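Local coordinates for exopolysaccharide biosynthesis protein (Pantoea stewartii subsp. stewartii DC283, PDB 6TGF) that modifies the glycan of exopolysaccharide biofilm, probably as a hydrolase, with a parallel beta-helix fold like that of bacteriophage tailspikes, at residues B[545-550]-B[627-632]; B[531-536]-B[660-665]; B[71-76]-B[101-106]. All coordinates share one frame; numbering follows the deposited sequence.

How the contacts relate
From the N terminus the chain first closes contact 3, a short loop of 24 residues between 71-76 and 101-106 in the head-binding region. The parallel beta-helix follows. Contact 2 then opens at 531-536. Before it closes at 660-665, the chain makes contact 1, so that 545-550 with 627-632 is nested inside it. Contacts 1 and 2 have centres about 9 Å apart and touch, for strands 543-551 and 659-664 are neighbours in one sheet. Contact 1 pairs strands within that sheet, while contact 2 ties its edge to the sheet of strand 534-537. Contact 3 stands apart, its centre about 116 Å from that of contact 1 and on the other side of the chain's centre.

Contact 1. Residues B[545-550]-B[627-632]; sequences YELANL and TQVFIR
An antiparallel strand ladder joins 545-550 to 627-632, with Tyr545 facing Ile631 at one end. Tyr545 N bonds to Ile631 O at 2.9 Å, and Ile631 N bonds back to Tyr545 O. At the other end Leu550 N reaches Thr627 O at 2.7 Å. Glu546 pairs with Phe630 and Asn549 with Gln628, both non-hydrogen-bonded. Leu547 and Ala548 therefore stand against Val629 alone, a beta bulge. Leu547 N gives to Val629 O at 2.9 Å, and Val629 N gives to Ala548 O at 3.1 Å. These strands lie in one sheet of a beta-sandwich that follows the beta-helix. Thr627, Val629 and Ile631 turn toward the other sheet and pack on Val595 and Ile593. On the same side Leu547 crosses Ile631 at about a right angle, with Leu547 CD1 3.6 Å from Ile631 CG2. Ile631 CG1 sits between the backbone N and the carbonyl carbon (chi1 62°) and faces Leu547 CD2. Glu546 and Phe630 lie on the opposite face of the sheet. Glu546 CG rests over one face of the Phe630 ring, 3.9 Å from its centroid. The carboxylate is turned 28° from the ring plane. Nearby, Gln628 NE2 donates to Asn549 OD1 at 2.7 Å, approaching from above the carbonyl plane. Asn549 ND2 is bonded to Asp626 and Asp661.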
loop_
_atom_site.group_PDB
_atom_site.type_symbol
_atom_site.label_atom_id
_atom_site.label_comp_id
_atom_site.label_asym_id
_atom_site.label_seq_id
_atom_site.Cartn_x
_atom_site.Cartn_y
_atom_site.Cartn_z
ATOM N N TYR B 545 39.460 25.755 13.412
ATOM C CA TYR B 545 38.598 24.659 12.897
ATOM C C TYR B 545 38.833 24.499 11.391
ATOM O O TYR B 545 39.035 25.525 10.712
ATOM C CB TYR B 545 37.116 24.954 13.150
ATOM C CG TYR B 545 36.634 24.693 14.555
ATOM C CD1 TYR B 545 36.126 23.459 14.921
ATOM C CD2 TYR B 545 36.664 25.688 15.517
ATOM C CE1 TYR B 545 35.672 23.214 16.207
ATOM C CE2 TYR B 545 36.214 25.460 16.808
ATOM C CZ TYR B 545 35.716 24.219 17.156
ATOM O OH TYR B 545 35.271 23.989 18.426
ATOM N N GLU B 546 38.817 23.257 10.897
ATOM C CA GLU B 546 38.609 22.944 9.459
ATOM C C GLU B 546 37.100 22.812 9.236
ATOM O O GLU B 546 36.499 21.888 9.816
ATOM C CB GLU B 546 39.340 21.667 9.042
ATOM C CG GLU B 546 39.303 21.420 7.542
ATOM C CD GLU B 546 40.015 20.165 7.062
ATOM O OE1 GLU B 546 40.735 19.544 7.870
ATOM O OE2 GLU B 546 39.843 19.811 5.878
ATOM N N LEU B 547 36.509 23.723 8.457
ATOM C CA LEU B 547 35.055 23.717 8.146
ATOM C C LEU B 547 34.747 22.510 7.256
ATOM O O LEU B 547 34.035 21.601 7.724
ATOM C CB LEU B 547 34.658 25.031 7.463
ATOM C CG LEU B 547 34.686 26.280 8.346
ATOM C CD1 LEU B 547 34.154 27.482 7.584
ATOM C CD2 LEU B 547 33.889 26.079 9.627
ATOM N N ALA B 548 35.289 22.489 6.036
ATOM C CA ALA B 548 35.008 21.446 5.024
ATOM C C ALA B 548 36.036 21.498 3.890
ATOM O O ALA B 548 36.799 22.480 3.816
ATOM C CB ALA B 548 33.610 21.637 4.487
ATOM N N ASN B 549 36.046 20.455 3.055
ATOM C CA ASN B 549 36.660 20.461 1.702
ATOM C C ASN B 549 35.551 20.740 0.684
ATOM O O ASN B 549 34.601 19.937 0.616
ATOM C CB ASN B 549 37.379 19.150 1.379
ATOM C CG ASN B 549 37.899 19.111 -0.043
ATOM O OD1 ASN B 549 38.794 19.875 -0.402
ATOM N ND2 ASN B 549 37.340 18.235 -0.862
ATOM N N LEU B 550 35.662 21.845 -0.057
ATOM C CA LEU B 550 34.718 22.230 -1.139
ATOM C C LEU B 550 35.197 21.615 -2.459
ATOM O O LEU B 550 36.325 21.941 -2.881
ATOM C CB LEU B 550 34.655 23.757 -1.245
ATOM C CG LEU B 550 34.200 24.502 0.011
ATOM C CD1 LEU B 550 34.380 26.001 -0.168
ATOM C CD2 LEU B 550 32.754 24.175 0.353
ATOM N N THR B 627 39.211 22.394 -2.379
ATOM C CA THR B 627 39.614 23.545 -1.522
ATOM C C THR B 627 39.186 23.280 -0.073
ATOM O O THR B 627 37.965 23.269 0.180
ATOM C CB THR B 627 38.993 24.858 -2.019
ATOM O OG1 THR B 627 39.203 24.964 -3.427
ATOM C CG2 THR B 627 39.562 26.076 -1.324
ATOM N N GLN B 628 40.147 23.077 0.837
ATOM C CA GLN B 628 39.902 23.008 2.305
ATOM C C GLN B 628 39.886 24.432 2.870
ATOM O O GLN B 628 40.811 25.199 2.546
ATOM C CB GLN B 628 40.967 22.173 3.019
ATOM C CG GLN B 628 40.911 20.690 2.684
ATOM C CD GLN B 628 41.880 20.316 1.590
ATOM O OE1 GLN B 628 43.094 20.427 1.748
ATOM N NE2 GLN B 628 41.346 19.857 0.470
ATOM N N VAL B 629 38.873 24.761 3.679
ATOM C CA VAL B 629 38.694 26.098 4.321
ATOM C C VAL B 629 38.833 25.931 5.838
ATOM O O VAL B 629 38.103 25.098 6.409
ATOM C CB VAL B 629 37.342 26.732 3.940
ATOM C CG1 VAL B 629 37.126 28.076 4.623
ATOM C CG2 VAL B 629 37.195 26.876 2.433
ATOM N N PHE B 630 39.746 26.692 6.450
ATOM C CA PHE B 630 39.962 26.778 7.918
ATOM C C PHE B 630 39.531 28.167 8.402
ATOM O O PHE B 630 39.729 29.148 7.658
ATOM C CB PHE B 630 41.429 26.515 8.269
ATOM C CG PHE B 630 41.923 25.124 7.959
ATOM C CD1 PHE B 630 42.214 24.749 6.657
ATOM C CD2 PHE B 630 42.115 24.197 8.972
ATOM C CE1 PHE B 630 42.673 23.471 6.372
ATOM C CE2 PHE B 630 42.579 22.921 8.686
ATOM C CZ PHE B 630 42.856 22.560 7.387
ATOM N N ILE B 631 38.952 28.242 9.605
ATOM C CA ILE B 631 38.572 29.522 10.274
ATOM C C ILE B 631 39.128 29.515 11.704
ATOM O O ILE B 631 39.020 28.474 12.381
ATOM C CB ILE B 631 37.045 29.754 10.240
ATOM C CG1 ILE B 631 36.254 28.668 10.976
ATOM C CG2 ILE B 631 36.562 29.912 8.807
ATOM C CD1 ILE B 631 34.894 29.125 11.453
ATOM N N ARG B 632 39.727 30.633 12.122
ATOM C CA ARG B 632 40.158 30.877 13.522
ATOM C C ARG B 632 38.948 31.414 14.292
ATOM O O ARG B 632 38.730 32.642 14.284
ATOM C CB ARG B 632 41.350 31.839 13.570
ATOM C CG ARG B 632 42.006 31.940 14.939
ATOM C CD ARG B 632 43.426 32.470 14.878
ATOM N NE ARG B 632 44.228 31.950 15.979
ATOM C CZ ARG B 632 44.595 32.629 17.064
ATOM N NH1 ARG B 632 44.251 33.897 17.223
ATOM N NH2 ARG B 632 45.319 32.033 17.996
#

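Contact 2. Residues B[531-536]-B[660-665]; sequences SRWLLE and VDAKMA
Apolar side-chain packing of Trp533 and Leu535 on Val660, Ala662 and Met664 joins the edges of the two sheets of the beta-sandwich. Within this chain strand 534-537 is outermost in one sheet and strand 659-664 in the other. Met664 CE makes a CH-pi contact over one face of the Trp533 indole, 3.6 Å from the centroid of the five-membered ring. Met664 SD lies further off and oblique, 4.7 Å from that centroid, and makes this a Met-aromatic contact as well. The Met664 chain is bent twice, and chi3 of 64° turns CE onto the ring. Arg532 CB covers the opposite face of the indole. Ala662 CB meets the ring obliquely, 3.5 Å from Trp533 CZ2, and Val660 CG1 approaches Trp533 CH2. The backbone of 660-665 is uneven, with an inverse gamma turn centred on Asp661 and a G1 beta bulge in which Met664 and Ala665 both face Glu546. The contact is also close to the trimer interface: Trp533 packs on Asn527 of a second subunit, and Arg532 forms a salt bridge with Asp521 of a third. Leu535 crosses Met664 at about a right angle, bringing Leu535 CD2 to 3.7 Å from Met664 CG.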
loop_
_atom_site.group_PDB
_atom_site.type_symbol
_atom_site.label_atom_id
_atom_site.label_comp_id
_atom_site.label_asym_id
_atom_site.label_seq_id
_atom_site.Cartn_x
_atom_site.Cartn_y
_atom_site.Cartn_z
ATOM N N SER B 531 21.593 25.503 10.791
ATOM C CA SER B 531 22.722 24.780 10.153
ATOM C C SER B 531 22.808 23.352 10.694
ATOM O O SER B 531 22.551 23.146 11.897
ATOM C CB SER B 531 24.020 25.511 10.352
ATOM O OG SER B 531 25.100 24.780 9.790
ATOM N N ARG B 532 23.169 22.419 9.811
ATOM C CA ARG B 532 23.603 21.036 10.134
ATOM C C ARG B 532 24.796 21.099 11.097
ATOM O O ARG B 532 24.994 20.131 11.858
ATOM C CB ARG B 532 23.959 20.329 8.823
ATOM C CG ARG B 532 24.118 18.818 8.912
ATOM C CD ARG B 532 24.048 18.213 7.521
ATOM N NE ARG B 532 25.051 17.184 7.285
ATOM C CZ ARG B 532 24.921 15.898 7.596
ATOM N NH1 ARG B 532 23.821 15.450 8.178
ATOM N NH2 ARG B 532 25.904 15.058 7.325
ATOM N N TRP B 533 25.542 22.210 11.067
ATOM C CA TRP B 533 26.838 22.405 11.770
ATOM C C TRP B 533 26.794 23.668 12.638
ATOM O O TRP B 533 26.786 24.777 12.068
ATOM C CB TRP B 533 27.963 22.471 10.733
ATOM C CG TRP B 533 27.901 21.362 9.729
ATOM C CD1 TRP B 533 28.091 20.032 9.966
ATOM C CD2 TRP B 533 27.606 21.482 8.325
ATOM N NE1 TRP B 533 27.943 19.318 8.807
ATOM C CE2 TRP B 533 27.649 20.180 7.784
ATOM C CE3 TRP B 533 27.324 22.557 7.473
ATOM C CZ2 TRP B 533 27.413 19.928 6.433
ATOM C CZ3 TRP B 533 27.091 22.307 6.138
ATOM C CH2 TRP B 533 27.137 21.009 5.627
ATOM N N LEU B 534 26.770 23.494 13.964
ATOM C CA LEU B 534 26.865 24.588 14.968
ATOM C C LEU B 534 28.188 24.439 15.728
ATOM O O LEU B 534 28.331 23.443 16.466
ATOM C CB LEU B 534 25.663 24.515 15.916
ATOM C CG LEU B 534 24.284 24.542 15.252
ATOM C CD1 LEU B 534 23.187 24.305 16.278
ATOM C CD2 LEU B 534 24.048 25.854 14.517
ATOM N N LEU B 535 29.116 25.385 15.536
ATOM C CA LEU B 535 30.472 25.385 16.154
ATOM C C LEU B 535 30.444 26.187 17.460
ATOM O O LEU B 535 29.847 27.282 17.470
ATOM C CB LEU B 535 31.481 25.981 15.167
ATOM C CG LEU B 535 31.778 25.132 13.933
ATOM C CD1 LEU B 535 32.730 25.858 12.995
ATOM C CD2 LEU B 535 32.352 23.779 14.326
ATOM N N GLU B 536 31.085 25.658 18.507
ATOM C CA GLU B 536 31.129 26.254 19.869
ATOM C C GLU B 536 32.588 26.495 20.275
ATOM O O GLU B 536 33.441 25.633 19.977
ATOM C CB GLU B 536 30.428 25.333 20.870
ATOM C CG GLU B 536 30.500 25.826 22.306
ATOM C CD GLU B 536 29.678 25.031 23.307
ATOM O OE1 GLU B 536 28.992 24.072 22.890
ATOM O OE2 GLU B 536 29.727 25.374 24.505
ATOM N N VAL B 660 30.113 19.481 -0.332
ATOM C CA VAL B 660 30.674 20.032 0.934
ATOM C C VAL B 660 31.079 18.836 1.801
ATOM O O VAL B 660 30.199 18.267 2.476
ATOM C CB VAL B 660 29.677 20.966 1.649
ATOM C CG1 VAL B 660 30.162 21.373 3.034
ATOM C CG2 VAL B 660 29.374 22.202 0.814
ATOM N N ASP B 661 32.354 18.444 1.736
ATOM C CA ASP B 661 32.940 17.374 2.586
ATOM C C ASP B 661 33.152 17.961 3.982
ATOM O O ASP B 661 34.285 18.379 4.287
ATOM C CB ASP B 661 34.239 16.824 1.993
ATOM C CG ASP B 661 34.097 16.299 0.576
ATOM O OD1 ASP B 661 32.962 15.962 0.185
ATOM O OD2 ASP B 661 35.125 16.238 -0.125
ATOM N N ALA B 662 32.080 18.013 4.775
ATOM C CA ALA B 662 32.045 18.632 6.120
ATOM C C ALA B 662 33.016 17.893 7.048
ATOM O O ALA B 662 32.895 16.658 7.171
ATOM C CB ALA B 662 30.637 18.621 6.661
ATOM N N LYS B 663 33.957 18.631 7.645
ATOM C CA LYS B 663 34.899 18.139 8.687
ATOM C C LYS B 663 34.487 18.749 10.030
ATOM O O LYS B 663 34.255 17.978 10.981
ATOM C CB LYS B 663 36.342 18.508 8.327
ATOM C CG LYS B 663 36.771 18.160 6.907
ATOM C CD LYS B 663 36.855 16.673 6.636
ATOM C CE LYS B 663 37.104 16.361 5.176
ATOM N NZ LYS B 663 36.962 14.915 4.895
ATOM N N MET B 664 34.406 20.084 10.086
ATOM C CA MET B 664 33.836 20.866 11.215
ATOM C C MET B 664 34.490 20.414 12.529
ATOM O O MET B 664 33.762 20.191 13.519
ATOM C CB MET B 664 32.316 20.664 11.263
ATOM C CG MET B 664 31.517 21.949 11.220
ATOM S SD MET B 664 31.759 22.948 9.726
ATOM C CE MET B 664 31.112 21.845 8.472
ATOM N N ALA B 665 35.823 20.296 12.528
ATOM C CA ALA B 665 36.641 19.705 13.615
ATOM C C ALA B 665 37.817 20.627 13.951
ATOM O O ALA B 665 38.287 21.338 13.041
ATOM C CB ALA B 665 37.127 18.341 13.192
#

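Contact 3. Residues B[71-76]-B[101-106]; sequences LWIGRA and ITQPIT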
loop_
_atom_site.group_PDB
_atom_site.type_symbol
_atom_site.label_atom_id
_atom_site.label_comp_id
_atom_site.label_asym_id
_atom_site.label_seq_id
_atom_site.Cartn_x
_atom_site.Cartn_y
_atom_site.Cartn_z
ATOM N N LEU B 71 -44.946 -50.609 -15.597
ATOM C CA LEU B 71 -45.084 -49.128 -15.646
ATOM C C LEU B 71 -46.552 -48.762 -15.905
ATOM O O LEU B 71 -47.159 -49.351 -16.822
ATOM C CB LEU B 71 -44.165 -48.581 -16.744
ATOM C CG LEU B 71 -44.223 -47.071 -16.983
ATOM C CD1 LEU B 71 -43.757 -46.300 -15.757
ATOM C CD2 LEU B 71 -43.393 -46.685 -18.198
ATOM N N TRP B 72 -47.088 -47.828 -15.113
ATOM C CA TRP B 72 -48.460 -47.263 -15.240
ATOM C C TRP B 72 -48.365 -45.765 -15.547
ATOM O O TRP B 72 -47.582 -45.077 -14.868
ATOM C CB TRP B 72 -49.267 -47.499 -13.958
ATOM C CG TRP B 72 -49.787 -48.891 -13.767
ATOM C CD1 TRP B 72 -50.971 -49.397 -14.219
ATOM C CD2 TRP B 72 -49.156 -49.951 -13.027
ATOM N NE1 TRP B 72 -51.116 -50.699 -13.823
ATOM C CE2 TRP B 72 -50.020 -51.066 -13.087
ATOM C CE3 TRP B 72 -47.950 -50.068 -12.328
ATOM C CZ2 TRP B 72 -49.707 -52.282 -12.483
ATOM C CZ3 TRP B 72 -47.645 -51.269 -11.725
ATOM C CH2 TRP B 72 -48.513 -52.360 -11.803
ATOM N N ILE B 73 -49.136 -45.292 -16.529
ATOM C CA ILE B 73 -49.346 -43.845 -16.837
ATOM C C ILE B 73 -50.834 -43.548 -16.619
ATOM O O ILE B 73 -51.650 -44.013 -17.436
ATOM C CB ILE B 73 -48.896 -43.496 -18.271
ATOM C CG1 ILE B 73 -47.566 -44.157 -18.649
ATOM C CG2 ILE B 73 -48.854 -41.988 -18.470
ATOM C CD1 ILE B 73 -46.381 -43.691 -17.835
ATOM N N GLY B 74 -51.166 -42.822 -15.547
ATOM C CA GLY B 74 -52.555 -42.559 -15.124
ATOM C C GLY B 74 -52.889 -41.079 -15.122
ATOM O O GLY B 74 -51.977 -40.263 -15.362
ATOM N N ARG B 75 -54.156 -40.748 -14.855
ATOM C CA ARG B 75 -54.668 -39.354 -14.790
ATOM C C ARG B 75 -53.961 -38.609 -13.653
ATOM O O ARG B 75 -53.762 -39.219 -12.583
ATOM C CB ARG B 75 -56.180 -39.335 -14.552
ATOM C CG ARG B 75 -56.814 -37.961 -14.731
ATOM C CD ARG B 75 -58.218 -37.857 -14.170
ATOM N NE ARG B 75 -58.813 -39.159 -13.907
ATOM C CZ ARG B 75 -59.002 -39.690 -12.701
ATOM N NH1 ARG B 75 -58.657 -39.034 -11.606
ATOM N NH2 ARG B 75 -59.548 -40.887 -12.600
ATOM N N ALA B 76 -53.615 -37.339 -13.881
ATOM C CA ALA B 76 -52.998 -36.439 -12.879
ATOM C C ALA B 76 -53.928 -36.324 -11.664
ATOM O O ALA B 76 -55.105 -35.957 -11.855
ATOM C CB ALA B 76 -52.718 -35.092 -13.499
ATOM N N ILE B 101 -50.758 -48.800 -26.699
ATOM C CA ILE B 101 -50.262 -49.996 -25.954
ATOM C C ILE B 101 -51.171 -50.226 -24.742
ATOM O O ILE B 101 -51.743 -49.243 -24.231
ATOM C CB ILE B 101 -48.767 -49.866 -25.578
ATOM C CG1 ILE B 101 -48.405 -48.519 -24.950
ATOM C CG2 ILE B 101 -47.888 -50.149 -26.786
ATOM C CD1 ILE B 101 -48.677 -48.433 -23.478
ATOM N N THR B 102 -51.327 -51.489 -24.335
ATOM C CA THR B 102 -52.128 -51.921 -23.157
ATOM C C THR B 102 -51.274 -51.787 -21.892
ATOM O O THR B 102 -50.116 -52.248 -21.911
ATOM C CB THR B 102 -52.634 -53.360 -23.319
ATOM O OG1 THR B 102 -51.603 -54.124 -23.944
ATOM C CG2 THR B 102 -53.904 -53.455 -24.136
ATOM N N GLN B 103 -51.832 -51.184 -20.839
ATOM C CA GLN B 103 -51.173 -51.021 -19.517
ATOM C C GLN B 103 -51.585 -52.181 -18.612
ATOM O O GLN B 103 -52.659 -52.751 -18.790
ATOM C CB GLN B 103 -51.542 -49.666 -18.915
ATOM C CG GLN B 103 -51.163 -48.491 -19.806
ATOM C CD GLN B 103 -51.190 -47.181 -19.059
ATOM O OE1 GLN B 103 -50.590 -47.041 -17.995
ATOM N NE2 GLN B 103 -51.887 -46.205 -19.615
ATOM N N PRO B 104 -50.755 -52.578 -17.619
ATOM C CA PRO B 104 -49.464 -51.938 -17.363
ATOM C C PRO B 104 -48.403 -52.270 -18.421
ATOM O O PRO B 104 -48.482 -53.330 -19.012
ATOM C CB PRO B 104 -49.040 -52.521 -16.009
ATOM C CG PRO B 104 -49.706 -53.877 -15.966
ATOM C CD PRO B 104 -51.023 -53.686 -16.691
ATOM N N ILE B 105 -47.449 -51.357 -18.624
ATOM C CA ILE B 105 -46.327 -51.509 -19.598
ATOM C C ILE B 105 -45.228 -52.345 -18.932
ATOM O O ILE B 105 -44.693 -51.899 -17.900
ATOM C CB ILE B 105 -45.805 -50.139 -20.075
ATOM C CG1 ILE B 105 -46.940 -49.266 -20.617
ATOM C CG2 ILE B 105 -44.682 -50.313 -21.092
ATOM C CD1 ILE B 105 -46.514 -47.884 -21.050
ATOM N N THR B 106 -44.920 -53.511 -19.507
ATOM C CA THR B 106 -43.878 -54.454 -19.022
ATOM C C THR B 106 -42.493 -53.872 -19.327
ATOM O O THR B 106 -42.239 -53.553 -20.503
ATOM C CB THR B 106 -44.054 -55.838 -19.660
ATOM O OG1 THR B 106 -45.373 -56.295 -19.360
ATOM C CG2 THR B 106 -43.044 -56.852 -19.173
#
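The indole of Trp72 has Pro104 over one face, and the Gln103 side chain approaches it obliquely. Pro104 CB stands 3.3 Å above the ring plane, displaced toward the rim. It is a CH-pi contact, 3.7 Å from the centroid of the five-membered ring to Pro104 CB. The closest ring atom is Trp72 CE2, at 3.4 Å from Pro104 CB. The two side chains lie side by side and point the same way. The peptide bond before Pro104 is cis. The second flat group is the amide of Gln103, which grips the backbone of Ile73 with two bonds. Ile73 N donates to Gln103 OE1 at 2.7 Å, almost straight at 173°. Gln103 NE2 donates to a lone pair of Ile73 O at 3.1 Å, and that oxygen lies close to the amide plane of Gln103. Gln103 CG is anti to the carbonyl carbon (chi1 -58°), and the chain runs extended beyond it toward Ile73. The amide thus bonds Ile73 much as a paired strand residue would. Backbone pairing takes over at Leu71 and Ile105: Leu71 N bonds to Ile105 O at 2.7 Å, and Ile105 N to Leu71 O. Leu71 CB packs against Ile105 CB, and Leu71 also touches Met130 on the next strand. This is the edge of a four-stranded antiparallel sheet in the head-binding region, where strand 105-107 lies outermost beside strand 69-74.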